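Local coordinates for periplasmic binding protein (Mycobacterium smegmatis, PDB 4MDY) that probably serves as the substrate-binding lipoprotein of an ABC transporter, capturing an iron-containing solute outside the cell membrane for import, at residues V158-F172 with Y279-A291. Residues are numbered along the deposited sequence; the frame is centred on the assembly and turned at random. Where two conformers were deposited one is given.
Sequences VDDRFTTVKTDHPQF and YPVVADQLPPELA
Arg161 shows how one long side chain can close the partly exposed margin of a helix pair while its own flat end lies on an alanine. Its CB sits 3.9 Å from Ala283 CB. The chain then bends at chi2 and chi3, which brings the guanidinium back over the same methyl: CZ lies 4.0 Å from Ala283 CB, and the methyl lies against one face, off to the side of its centre. NH1 lies loosely beside Pro280, 3.9 Å from both its O and its CB, too far for a hydrogen bond, whereas NH2 makes the salt bridge, 2.6 Å from Asp284 OD1. That bond is bent, 144° at the hydrogen; the oxygen lies close to the guanidinium plane, but the nitrogen stands above the carboxylate plane.

The segments run nearly parallel, their axes 12° apart; one belongs to helix 148-168, which as in this family links the two lobes of the binding protein, the other to the C-terminal helix 279-294. Deeper in the interface, Phe162 turns its CE2–CZ edge onto a face of Tyr279 in an offset edge-to-face pair, and Trp134 makes another edge-to-face contact with that tyrosine. Both methyls of Val165 press on Pro287 CG, where helix 279-294 is kinked. His169, just past the end of its helix, is held by ND1 donating to Val165 O, almost in the imidazole plane; that bond helps fix the turn of the ring, with CE1 3.7 Å from Pro287 CB and CD2 near Ala291 CB. His169 CB lies over the centre of one face of the Phe172 ring, whose CZ touches Leu290 CB at 3.4 Å.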
loop_
_atom_site.group_PDB
_atom_site.type_symbol
_atom_site.label_atom_id
_atom_site.label_comp_id
_atom_site.label_asym_id
_atom_site.label_seq_id
_atom_site.Cartn_x
_atom_site.Cartn_y
_atom_site.Cartn_z
ATOM N N VAL A 158 -1.985 13.997 1.648
ATOM C CA VAL A 158 -2.523 12.968 0.757
ATOM C C VAL A 158 -4.018 13.158 0.525
ATOM O O VAL A 158 -4.469 13.148 -0.616
ATOM C CB VAL A 158 -2.254 11.551 1.304
ATOM C CG1 VAL A 158 -3.074 10.501 0.557
ATOM C CG2 VAL A 158 -0.768 11.233 1.224
ATOM N N ASP A 159 -4.776 13.333 1.608
ATOM C CA ASP A 159 -6.217 13.578 1.502
ATOM C C ASP A 159 -6.493 14.781 0.599
ATOM O O ASP A 159 -7.358 14.723 -0.286
ATOM C CB ASP A 159 -6.836 13.813 2.888
ATOM C CG ASP A 159 -6.954 12.535 3.712
ATOM O OD1 ASP A 159 -6.867 11.426 3.137
ATOM O OD2 ASP A 159 -7.140 12.638 4.947
ATOM N N ASP A 160 -5.742 15.858 0.820
ATOM C CA ASP A 160 -5.880 17.083 0.028
ATOM C C ASP A 160 -5.558 16.879 -1.451
ATOM O O ASP A 160 -6.224 17.452 -2.305
ATOM C CB ASP A 160 -4.995 18.201 0.592
ATOM C CG ASP A 160 -5.486 18.725 1.938
ATOM O OD1 ASP A 160 -6.631 18.420 2.344
ATOM O OD2 ASP A 160 -4.714 19.450 2.597
ATOM N N ARG A 161 -4.538 16.083 -1.756
ATOM C CA ARG A 161 -4.240 15.741 -3.157
ATOM C C ARG A 161 -5.442 15.111 -3.860
ATOM O O ARG A 161 -5.797 15.518 -4.963
ATOM C CB ARG A 161 -3.036 14.796 -3.266
ATOM C CG ARG A 161 -1.681 15.424 -2.961
ATOM C CD ARG A 161 -1.312 16.571 -3.896
ATOM N NE ARG A 161 -1.317 16.185 -5.313
ATOM C CZ ARG A 161 -0.338 15.525 -5.935
ATOM N NH1 ARG A 161 0.764 15.146 -5.287
ATOM N NH2 ARG A 161 -0.464 15.238 -7.225
ATOM N N PHE A 162 -6.078 14.127 -3.225
ATOM C CA PHE A 162 -7.244 13.469 -3.826
ATOM C C PHE A 162 -8.469 14.392 -3.910
ATOM O O PHE A 162 -9.206 14.353 -4.897
ATOM C CB PHE A 162 -7.568 12.163 -3.094
ATOM C CG PHE A 162 -6.480 11.131 -3.206
ATOM C CD1 PHE A 162 -5.980 10.759 -4.456
ATOM C CD2 PHE A 162 -5.940 10.540 -2.078
ATOM C CE1 PHE A 162 -4.968 9.816 -4.572
ATOM C CE2 PHE A 162 -4.933 9.594 -2.190
ATOM C CZ PHE A 162 -4.443 9.233 -3.436
ATOM N N THR A 163 -8.671 15.221 -2.888
ATOM C CA THR A 163 -9.711 16.263 -2.913
ATOM C C THR A 163 -9.509 17.201 -4.106
ATOM O O THR A 163 -10.467 17.593 -4.764
ATOM C CB THR A 163 -9.703 17.092 -1.609
ATOM O OG1 THR A 163 -10.282 16.319 -0.550
ATOM C CG2 THR A 163 -10.502 18.396 -1.759
ATOM N N THR A 164 -8.257 17.552 -4.374
ATOM C CA THR A 164 -7.920 18.435 -5.483
ATOM C C THR A 164 -8.184 17.759 -6.836
ATOM O O THR A 164 -8.594 18.426 -7.786
ATOM C CB THR A 164 -6.454 18.906 -5.392
ATOM O OG1 THR A 164 -6.292 19.718 -4.225
ATOM C CG2 THR A 164 -6.055 19.719 -6.607
ATOM N N VAL A 165 -7.953 16.448 -6.920
ATOM C CA VAL A 165 -8.244 15.694 -8.148
ATOM C C VAL A 165 -9.735 15.809 -8.482
ATOM O O VAL A 165 -10.111 16.033 -9.637
ATOM C CB VAL A 165 -7.847 14.205 -8.031
ATOM C CG1 VAL A 165 -8.372 13.410 -9.221
ATOM C CG2 VAL A 165 -6.333 14.059 -7.937
ATOM N N LYS A 166 -10.568 15.661 -7.457
ATOM C CA LYS A 166 -12.019 15.790 -7.594
ATOM C C LYS A 166 -12.396 17.162 -8.166
ATOM O O LYS A 166 -13.210 17.258 -9.084
ATOM C CB LYS A 166 -12.673 15.536 -6.229
ATOM C CG LYS A 166 -14.170 15.764 -6.143
ATOM C CD LYS A 166 -14.781 14.904 -5.043
ATOM C CE LYS A 166 -15.950 15.584 -4.346
ATOM N NZ LYS A 166 -15.482 16.441 -3.219
ATOM N N THR A 167 -11.780 18.215 -7.636
ATOM C CA THR A 167 -11.978 19.579 -8.132
ATOM C C THR A 167 -11.515 19.756 -9.584
ATOM O O THR A 167 -12.190 20.403 -10.384
ATOM C CB THR A 167 -11.213 20.577 -7.240
ATOM O OG1 THR A 167 -11.700 20.473 -5.894
ATOM C CG2 THR A 167 -11.369 22.018 -7.743
ATOM N N ASP A 168 -10.358 19.184 -9.910
ATOM C CA ASP A 168 -9.794 19.278 -11.259
ATOM C C ASP A 168 -10.564 18.449 -12.304
ATOM O O ASP A 168 -10.468 18.723 -13.502
ATOM C CB ASP A 168 -8.330 18.827 -11.248
ATOM C CG ASP A 168 -7.415 19.785 -10.495
ATOM O OD1 ASP A 168 -7.881 20.845 -10.025
ATOM O OD2 ASP A 168 -6.214 19.468 -10.378
ATOM N N HIS A 169 -11.313 17.441 -11.854
ATOM C CA HIS A 169 -12.022 16.520 -12.762
ATOM C C HIS A 169 -13.457 16.258 -12.327
ATOM O O HIS A 169 -13.781 15.140 -11.914
ATOM C CB HIS A 169 -11.307 15.164 -12.814
ATOM C CG HIS A 169 -9.891 15.240 -13.284
ATOM N ND1 HIS A 169 -8.831 15.465 -12.435
ATOM C CD2 HIS A 169 -9.364 15.111 -14.523
ATOM C CE1 HIS A 169 -7.707 15.471 -13.135
ATOM N NE2 HIS A 169 -8.004 15.257 -14.402
ATOM N N PRO A 170 -14.341 17.262 -12.448
ATOM C CA PRO A 170 -15.740 17.033 -12.073
ATOM C C PRO A 170 -16.463 15.956 -12.912
ATOM O O PRO A 170 -17.507 15.457 -12.495
ATOM C CB PRO A 170 -16.390 18.409 -12.272
ATOM C CG PRO A 170 -15.533 19.094 -13.277
ATOM C CD PRO A 170 -14.132 18.613 -13.003
ATOM N N GLN A 171 -15.906 15.617 -14.072
ATOM C CA GLN A 171 -16.449 14.553 -14.916
ATOM C C GLN A 171 -16.397 13.164 -14.267
ATOM O O GLN A 171 -17.133 12.269 -14.677
ATOM C CB GLN A 171 -15.702 14.513 -16.250
ATOM C CG GLN A 171 -14.236 14.123 -16.132
ATOM C CD GLN A 171 -13.302 15.318 -16.050
ATOM O OE1 GLN A 171 -13.684 16.390 -15.573
ATOM N NE2 GLN A 171 -12.070 15.140 -16.512
ATOM N N PHE A 172 -15.535 12.979 -13.265
ATOM C CA PHE A 172 -15.435 11.685 -12.570
ATOM C C PHE A 172 -16.679 11.379 -11.731
ATOM O O PHE A 172 -16.969 10.213 -11.450
ATOM C CB PHE A 172 -14.218 11.613 -11.631
ATOM C CG PHE A 172 -12.880 11.701 -12.310
ATOM C CD1 PHE A 172 -12.738 11.630 -13.694
ATOM C CD2 PHE A 172 -11.733 11.805 -11.533
ATOM C CE1 PHE A 172 -11.487 11.703 -14.280
ATOM C CE2 PHE A 172 -10.479 11.871 -12.113
ATOM C CZ PHE A 172 -10.356 11.823 -13.488
ATOM N N TYR A 279 1.075 7.413 -2.413
ATOM C CA TYR A 279 -0.212 7.972 -2.831
ATOM C C TYR A 279 -0.121 9.263 -3.667
ATOM O O TYR A 279 -0.934 9.444 -4.573
ATOM C CB TYR A 279 -1.160 8.170 -1.637
ATOM C CG TYR A 279 -2.096 7.007 -1.356
ATOM C CD1 TYR A 279 -2.706 6.285 -2.390
ATOM C CD2 TYR A 279 -2.404 6.652 -0.047
ATOM C CE1 TYR A 279 -3.562 5.227 -2.121
ATOM C CE2 TYR A 279 -3.266 5.608 0.231
ATOM C CZ TYR A 279 -3.846 4.900 -0.803
ATOM O OH TYR A 279 -4.701 3.868 -0.510
ATOM N N PRO A 280 0.844 10.160 -3.369
ATOM C CA PRO A 280 1.103 11.286 -4.280
ATOM C C PRO A 280 1.394 10.860 -5.720
ATOM O O PRO A 280 0.973 11.546 -6.653
ATOM C CB PRO A 280 2.313 11.981 -3.641
ATOM C CG PRO A 280 2.115 11.738 -2.178
ATOM C CD PRO A 280 1.571 10.330 -2.095
ATOM N N VAL A 281 2.080 9.734 -5.904
ATOM C CA VAL A 281 2.318 9.194 -7.255
ATOM C C VAL A 281 0.999 8.779 -7.923
ATOM O O VAL A 281 0.804 9.000 -9.122
ATOM C CB VAL A 281 3.294 7.998 -7.225
ATOM C CG1 VAL A 281 3.394 7.331 -8.595
ATOM C CG2 VAL A 281 4.664 8.446 -6.743
ATOM N N VAL A 282 0.093 8.194 -7.139
ATOM C CA VAL A 282 -1.232 7.820 -7.630
ATOM C C VAL A 282 -2.012 9.075 -8.025
ATOM O O VAL A 282 -2.635 9.108 -9.088
ATOM C CB VAL A 282 -2.021 6.992 -6.586
ATOM C CG1 VAL A 282 -3.420 6.656 -7.090
ATOM C CG2 VAL A 282 -1.261 5.720 -6.209
ATOM N N ALA A 283 -1.959 10.111 -7.187
ATOM C CA ALA A 283 -2.669 11.362 -7.480
ATOM C C ALA A 283 -2.097 12.063 -8.722
ATOM O O ALA A 283 -2.817 12.775 -9.419
ATOM C CB ALA A 283 -2.649 12.292 -6.275
ATOM N N ASP A 284 -0.813 11.858 -9.005
ATOM C CA ASP A 284 -0.201 12.415 -10.216
ATOM C C ASP A 284 -0.606 11.640 -11.462
ATOM O O ASP A 284 -1.049 12.237 -12.445
ATOM C CB ASP A 284 1.329 12.416 -10.123
ATOM C CG ASP A 284 1.875 13.617 -9.384
ATOM O OD1 ASP A 284 1.148 14.621 -9.231
ATOM O OD2 ASP A 284 3.046 13.562 -8.963
ATOM N N GLN A 285 -0.446 10.319 -11.421
ATOM C CA GLN A 285 -0.464 9.505 -12.646
ATOM C C GLN A 285 -1.824 8.899 -13.013
ATOM O O GLN A 285 -2.099 8.668 -14.194
ATOM C CB GLN A 285 0.585 8.397 -12.561
ATOM C CG GLN A 285 2.004 8.921 -12.400
ATOM C CD GLN A 285 3.073 7.847 -12.554
ATOM O OE1 GLN A 285 2.834 6.781 -13.127
ATOM N NE2 GLN A 285 4.278 8.138 -12.057
ATOM N N LEU A 286 -2.670 8.626 -12.024
ATOM C CA LEU A 286 -3.960 7.996 -12.310
ATOM C C LEU A 286 -4.987 8.945 -12.925
ATOM O O LEU A 286 -5.707 8.537 -13.837
ATOM C CB LEU A 286 -4.546 7.305 -11.065
ATOM C CG LEU A 286 -5.842 6.497 -11.282
ATOM C CD1 LEU A 286 -5.709 5.464 -12.397
ATOM C CD2 LEU A 286 -6.267 5.821 -9.988
ATOM N N PRO A 287 -5.088 10.196 -12.425
ATOM C CA PRO A 287 -6.142 11.037 -13.008
ATOM C C PRO A 287 -6.051 11.286 -14.522
ATOM O O PRO A 287 -7.081 11.263 -15.182
ATOM C CB PRO A 287 -6.057 12.330 -12.191
ATOM C CG PRO A 287 -5.542 11.867 -10.856
ATOM C CD PRO A 287 -4.535 10.803 -11.199
ATOM N N PRO A 288 -4.844 11.510 -15.072
ATOM C CA PRO A 288 -4.759 11.596 -16.540
ATOM C C PRO A 288 -5.285 10.345 -17.274
ATOM O O PRO A 288 -5.880 10.464 -18.356
ATOM C CB PRO A 288 -3.260 11.768 -16.802
ATOM C CG PRO A 288 -2.705 12.349 -15.544
ATOM C CD PRO A 288 -3.566 11.853 -14.417
ATOM N N GLU A 289 -5.065 9.163 -16.702
ATOM C CA GLU A 289 -5.564 7.924 -17.310
ATOM C C GLU A 289 -7.085 7.862 -17.201
ATOM O O GLU A 289 -7.774 7.489 -18.153
ATOM C CB GLU A 289 -4.953 6.691 -16.642
ATOM C CG GLU A 289 -3.436 6.594 -16.715
ATOM C CD GLU A 289 -2.901 6.266 -18.100
ATOM O OE1 GLU A 289 -3.539 5.495 -18.850
ATOM O OE2 GLU A 289 -1.812 6.774 -18.439
ATOM N N LEU A 290 -7.611 8.233 -16.038
ATOM C CA LEU A 290 -9.060 8.313 -15.860
ATOM C C LEU A 290 -9.688 9.328 -16.810
ATOM O O LEU A 290 -10.753 9.079 -17.381
ATOM C CB LEU A 290 -9.412 8.673 -14.410
ATOM C CG LEU A 290 -9.039 7.629 -13.355
ATOM C CD1 LEU A 290 -9.150 8.225 -11.960
ATOM C CD2 LEU A 290 -9.899 6.381 -13.475
ATOM N N ALA A 291 -9.028 10.470 -16.975
ATOM C CA ALA A 291 -9.556 11.548 -17.823
ATOM C C ALA A 291 -9.576 11.129 -19.290
ATOM O O ALA A 291 -10.486 11.497 -20.032
ATOM C CB ALA A 291 -8.731 12.814 -17.646
#